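Local structure of PrhC (Penicillium brasilianum, 5X9J) at residues H35-I40 and N128-Q133; D118-P123 and K163-G168. The protein is a homodimeric isomerase in the biosynthesis of paraherquonin, a meroterpenoid with a highly congested hexacyclic skeleton. One frame throughout, in Å; residues are numbered along the deposited sequence.

Contact 1. Residues H35-I40 and N128-Q133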
loop_
_atom_site.group_PDB
_atom_site.type_symbol
_atom_site.label_atom_id
_atom_site.label_comp_id
_atom_site.label_asym_id
_atom_site.label_seq_id
_atom_site.Cartn_x
_atom_site.Cartn_y
_atom_site.Cartn_z
ATOM N N HIS B 35 2.573 -9.424 -14.211
ATOM C CA HIS B 35 1.747 -9.001 -15.347
ATOM C C HIS B 35 0.644 -10.009 -15.634
ATOM O O HIS B 35 -0.498 -9.630 -15.922
ATOM C CB HIS B 35 2.620 -8.803 -16.582
ATOM C CG HIS B 35 3.465 -7.572 -16.525
ATOM N ND1 HIS B 35 2.928 -6.301 -16.565
ATOM C CD2 HIS B 35 4.808 -7.414 -16.443
ATOM C CE1 HIS B 35 3.907 -5.412 -16.511
ATOM N NE2 HIS B 35 5.055 -6.062 -16.431
ATOM N N LYS B 36 0.964 -11.302 -15.539
ATOM C CA LYS B 36 -0.031 -12.340 -15.784
ATOM C C LYS B 36 -1.150 -12.279 -14.754
ATOM O O LYS B 36 -2.337 -12.367 -15.097
ATOM C CB LYS B 36 0.646 -13.713 -15.767
ATOM C CG LYS B 36 -0.313 -14.881 -15.964
ATOM C CD LYS B 36 0.470 -16.183 -16.109
ATOM C CE LYS B 36 -0.447 -17.349 -16.483
ATOM N NZ LYS B 36 0.309 -18.632 -16.443
ATOM N N PHE B 37 -0.778 -12.157 -13.474
ATOM C CA PHE B 37 -1.750 -11.925 -12.410
ATOM C C PHE B 37 -2.722 -10.805 -12.775
ATOM O O PHE B 37 -3.944 -10.973 -12.696
ATOM C CB PHE B 37 -0.993 -11.598 -11.114
ATOM C CG PHE B 37 -1.879 -11.218 -9.962
ATOM C CD1 PHE B 37 -2.138 -9.879 -9.679
ATOM C CD2 PHE B 37 -2.427 -12.193 -9.145
ATOM C CE1 PHE B 37 -2.948 -9.519 -8.606
ATOM C CE2 PHE B 37 -3.239 -11.842 -8.060
ATOM C CZ PHE B 37 -3.503 -10.501 -7.800
ATOM N N CYS B 38 -2.195 -9.660 -13.214
ATOM C CA CYS B 38 -3.053 -8.520 -13.542
ATOM C C CYS B 38 -3.923 -8.792 -14.773
ATOM O O CYS B 38 -5.120 -8.489 -14.769
ATOM C CB CYS B 38 -2.193 -7.275 -13.751
ATOM S SG CYS B 38 -1.420 -6.699 -12.184
ATOM N N SER B 39 -3.339 -9.356 -15.831
ATOM C CA SER B 39 -4.107 -9.636 -17.047
ATOM C C SER B 39 -5.215 -10.638 -16.788
ATOM O O SER B 39 -6.329 -10.497 -17.312
ATOM C CB SER B 39 -3.190 -10.170 -18.147
ATOM O OG SER B 39 -2.164 -9.247 -18.440
ATOM N N ILE B 40 -4.919 -11.676 -16.005
ATOM C CA ILE B 40 -5.938 -12.671 -15.677
ATOM C C ILE B 40 -7.104 -12.011 -14.962
ATOM O O ILE B 40 -8.274 -12.255 -15.283
ATOM C CB ILE B 40 -5.337 -13.811 -14.836
ATOM C CG1 ILE B 40 -4.542 -14.768 -15.726
ATOM C CG2 ILE B 40 -6.439 -14.565 -14.101
ATOM C CD1 ILE B 40 -3.838 -15.873 -14.950
ATOM N N ASN B 128 -3.297 0.701 -6.212
ATOM C CA ASN B 128 -3.034 -0.431 -5.341
ATOM C C ASN B 128 -1.535 -0.652 -5.219
ATOM O O ASN B 128 -0.746 -0.220 -6.062
ATOM C CB ASN B 128 -3.700 -1.719 -5.882
ATOM C CG ASN B 128 -5.202 -1.535 -6.175
ATOM O OD1 ASN B 128 -6.057 -2.008 -5.423
ATOM N ND2 ASN B 128 -5.518 -0.844 -7.275
ATOM N N LEU B 129 -1.154 -1.356 -4.162
ATOM C CA LEU B 129 0.163 -1.972 -4.059
ATOM C C LEU B 129 -0.082 -3.452 -3.808
ATOM O O LEU B 129 -0.817 -3.812 -2.884
ATOM C CB LEU B 129 1.001 -1.331 -2.948
ATOM C CG LEU B 129 2.516 -1.645 -2.881
ATOM C CD1 LEU B 129 2.791 -3.076 -2.397
ATOM C CD2 LEU B 129 3.208 -1.407 -4.185
ATOM N N VAL B 130 0.487 -4.303 -4.649
ATOM C CA VAL B 130 0.273 -5.741 -4.556
ATOM C C VAL B 130 1.614 -6.389 -4.258
ATOM O O VAL B 130 2.619 -6.056 -4.889
ATOM C CB VAL B 130 -0.334 -6.320 -5.848
ATOM C CG1 VAL B 130 -0.461 -7.855 -5.738
ATOM C CG2 VAL B 130 -1.714 -5.688 -6.131
ATOM N N ILE B 131 1.636 -7.309 -3.300
ATOM C CA ILE B 131 2.786 -8.179 -3.100
ATOM C C ILE B 131 2.359 -9.597 -3.438
ATOM O O ILE B 131 1.339 -10.075 -2.934
ATOM C CB ILE B 131 3.319 -8.106 -1.661
ATOM C CG1 ILE B 131 3.750 -6.677 -1.317
ATOM C CG2 ILE B 131 4.485 -9.104 -1.482
ATOM C CD1 ILE B 131 4.220 -6.518 0.158
ATOM N N LEU B 132 3.139 -10.276 -4.268
ATOM C CA LEU B 132 2.901 -11.680 -4.562
ATOM C C LEU B 132 4.018 -12.531 -3.976
ATOM O O LEU B 132 5.196 -12.189 -4.092
ATOM C CB LEU B 132 2.815 -11.939 -6.068
ATOM C CG LEU B 132 1.764 -11.135 -6.833
ATOM C CD1 LEU B 132 1.861 -11.436 -8.336
ATOM C CD2 LEU B 132 0.366 -11.437 -6.317
ATOM N N GLN B 133 3.633 -13.629 -3.341
ATOM C CA GLN B 133 4.553 -14.701 -2.998
ATOM C C GLN B 133 4.370 -15.776 -4.057
ATOM O O GLN B 133 3.276 -16.326 -4.202
ATOM C CB GLN B 133 4.277 -15.264 -1.600
ATOM C CG GLN B 133 5.067 -16.548 -1.301
ATOM C CD GLN B 133 6.537 -16.267 -1.092
ATOM O OE1 GLN B 133 6.911 -15.627 -0.116
ATOM N NE2 GLN B 133 7.379 -16.718 -2.023
#
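One face of the Phe37 ring is met by a single methyl of Leu132: CD2 lies 4.0 Å from the centroid of the Phe37 ring and only 11° off the ring normal, a CH-pi contact centred on the pi cloud. Val130 comes in obliquely from the same strand, its CG1 reaching Phe37 CE1 at 4.1 Å. The second branch of Leu132 works nearer the helix, with CD1 4.0 Å from Phe37 CB, so that the forked end of the leucine straddles the root of the phenylalanine and its ring. Phe37 can reach this far because its CG stands anti to the backbone N (chi1 175°), which carries the ring off the helix toward Val130 and Leu132; the two backbones stay well apart, with the CA atoms of Phe37 and Leu132 separated by 9.1 Å. The contact is wholly apolar and buried. Val130 and Leu132, alternate residues of strand 124-134, face helix 26-43, whereas Leu129 and Ile131 pack on Leu129 of the second subunit. Helix 26-43 thus lies on the side of the mixed sheet turned from the dimer interface, consistent with the cone-like alpha+beta fold of NTF2-like proteins. Around this helix-on-sheet packing, Phe37 also touches Ile144 of strand 141-148, while Val130 rests on Phe92 of strand 90-94 and Phe111 of strand 108-119.

Contact 2. Residues D118-P123 and K163-G168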
loop_
_atom_site.group_PDB
_atom_site.type_symbol
_atom_site.label_atom_id
_atom_site.label_comp_id
_atom_site.label_asym_id
_atom_site.label_seq_id
_atom_site.Cartn_x
_atom_site.Cartn_y
_atom_site.Cartn_z
ATOM N N ASP B 118 -16.876 0.320 -14.315
ATOM C CA ASP B 118 -18.205 0.894 -14.188
ATOM C C ASP B 118 -18.978 0.087 -13.162
ATOM O O ASP B 118 -18.838 -1.134 -13.085
ATOM C CB ASP B 118 -18.919 0.894 -15.542
ATOM C CG ASP B 118 -18.306 1.881 -16.498
ATOM O OD1 ASP B 118 -18.242 3.084 -16.148
ATOM O OD2 ASP B 118 -17.853 1.458 -17.575
ATOM N N THR B 119 -19.751 0.771 -12.324
ATOM C CA THR B 119 -20.501 0.082 -11.288
ATOM C C THR B 119 -21.888 0.694 -11.177
ATOM O O THR B 119 -22.153 1.788 -11.677
ATOM C CB THR B 119 -19.830 0.164 -9.902
ATOM O OG1 THR B 119 -20.064 1.465 -9.351
ATOM C CG2 THR B 119 -18.312 -0.108 -9.974
ATOM N N ILE B 120 -22.744 -0.007 -10.439
ATOM C CA ILE B 120 -24.067 0.498 -10.082
ATOM C C ILE B 120 -23.976 1.902 -9.499
ATOM O O ILE B 120 -24.824 2.764 -9.775
ATOM C CB ILE B 120 -24.744 -0.476 -9.101
ATOM C CG1 ILE B 120 -24.901 -1.853 -9.749
ATOM C CG2 ILE B 120 -26.087 0.085 -8.623
ATOM C CD1 ILE B 120 -25.566 -2.873 -8.847
ATOM N N GLY B 121 -22.951 2.157 -8.691
ATOM C CA GLY B 121 -22.744 3.449 -8.075
ATOM C C GLY B 121 -21.978 4.450 -8.906
ATOM O O GLY B 121 -21.649 5.524 -8.398
ATOM N N GLY B 122 -21.678 4.149 -10.165
ATOM C CA GLY B 122 -20.933 5.065 -10.990
ATOM C C GLY B 122 -19.513 4.590 -11.216
ATOM O O GLY B 122 -19.118 3.511 -10.762
ATOM N N PRO B 123 -18.724 5.385 -11.934
ATOM C CA PRO B 123 -17.344 4.985 -12.240
ATOM C C PRO B 123 -16.518 4.782 -10.975
ATOM O O PRO B 123 -16.697 5.472 -9.968
ATOM C CB PRO B 123 -16.814 6.153 -13.076
ATOM C CG PRO B 123 -18.066 6.818 -13.625
ATOM C CD PRO B 123 -19.072 6.683 -12.532
ATOM N N LYS B 163 -27.915 2.912 -3.214
ATOM C CA LYS B 163 -28.679 2.240 -4.254
ATOM C C LYS B 163 -29.017 0.804 -3.873
ATOM O O LYS B 163 -29.301 -0.016 -4.748
ATOM C CB LYS B 163 -27.906 2.303 -5.573
ATOM C CG LYS B 163 -27.666 3.747 -6.002
ATOM C CD LYS B 163 -26.892 3.878 -7.298
ATOM C CE LYS B 163 -26.943 5.329 -7.812
ATOM N NZ LYS B 163 -26.354 5.446 -9.181
ATOM N N GLN B 164 -28.977 0.488 -2.574
ATOM C CA GLN B 164 -29.332 -0.833 -2.046
ATOM C C GLN B 164 -28.463 -1.946 -2.623
ATOM O O GLN B 164 -28.880 -3.109 -2.674
ATOM C CB GLN B 164 -30.813 -1.149 -2.288
ATOM C CG GLN B 164 -31.754 -0.047 -1.841
ATOM C CD GLN B 164 -31.660 0.229 -0.358
ATOM O OE1 GLN B 164 -31.309 -0.648 0.427
ATOM N NE2 GLN B 164 -31.970 1.452 0.034
ATOM N N ALA B 165 -27.243 -1.622 -3.052
ATOM C CA ALA B 165 -26.414 -2.591 -3.756
ATOM C C ALA B 165 -25.125 -2.928 -3.014
ATOM O O ALA B 165 -24.189 -3.442 -3.634
ATOM C CB ALA B 165 -26.084 -2.079 -5.160
ATOM N N ALA B 166 -25.052 -2.663 -1.700
ATOM C CA ALA B 166 -23.792 -2.804 -0.965
ATOM C C ALA B 166 -23.688 -4.065 -0.113
ATOM O O ALA B 166 -22.569 -4.425 0.291
ATOM C CB ALA B 166 -23.569 -1.593 -0.047
ATOM N N LYS B 167 -24.798 -4.739 0.184
ATOM C CA LYS B 167 -24.753 -5.775 1.214
ATOM C C LYS B 167 -23.851 -6.940 0.825
ATOM O O LYS B 167 -23.194 -7.522 1.694
ATOM C CB LYS B 167 -26.168 -6.267 1.532
ATOM C CG LYS B 167 -27.004 -5.227 2.262
ATOM C CD LYS B 167 -28.308 -5.812 2.800
ATOM C CE LYS B 167 -29.069 -4.775 3.616
ATOM N NZ LYS B 167 -30.422 -5.260 4.035
ATOM N N GLY B 168 -23.780 -7.278 -0.463
ATOM C CA GLY B 168 -22.922 -8.375 -0.886
ATOM C C GLY B 168 -21.448 -8.094 -0.647
ATOM O O GLY B 168 -20.736 -8.910 -0.059
#
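Lys163 and Ile120 are joined by the one hydrogen bond between the segments, from NZ of Lys163 to the backbone O of Ile120 over 3.1 Å. The ammonium lies in the carbonyl plane, at a C=O...N angle of 152°. An extended chain beyond CG brings it there: the lysine runs alongside the turn, antiparallel to the side chain of Ile120.

Apolar contacts lie beside this bond. Ile120 CD1 sits 3.8 Å from Ala165 CB, and the other branch of the isoleucine, CG2, is shared, at 4.1 Å from both Ala165 CB and Lys163 CD. With CG2 anti to the backbone N and CG1 beside it (chi1 -60°), both branches can touch the alanine methyl. The same CD of Lys163 lies 4.2 Å from Gly121 CA.

At the surface, then, a hairpin turn meets the end of a helix. Residues Thr119 to Gly122 form the type I beta turn of the hairpin between strands 108-119 and 124-134; across it, helix 150-162 ends in a Schellman motif with Gln164, at positive phi, as its C-prime residue, before helix 167-173 begins.

Hydrogen bonds inside the hairpin turn brace it. Besides the backbone bond from Gly122 N to Thr119 O, the hydroxyl of Thr119 donates through OG1 to Gly122 O at 2.7 Å, in the carbonyl plane and on a lone pair, while Gly121 N gives OG1 a weak bond.

From helix 150-162, NH1 of Arg159 hydrogen-bonds to the O atoms of Gly121 and Pro123, and Leu160 packs against both Ile120 and Ala166.

From the N terminus, helix 26-43 supplies residues 35-40, whose partners in strand 124-134 come only after 87 intervening residues; contact 1 closes that long loop. Within it lies segment 118-123, at the end of strand 108-119, which meets residues 163-168 after a further 39 residues, closing the loop of contact 2. Because the segments alternate along the chain, the two closures cross and neither nests in the other. Strands 108-119 and 124-134, antiparallel neighbours in the mixed sheet, join them: contact 1 packs helix 26-43 on the buried part of strand 124-134, and contact 2 ties the region after helix 150-162 to the turn at the end of the hairpin, with centres about 25 Å apart.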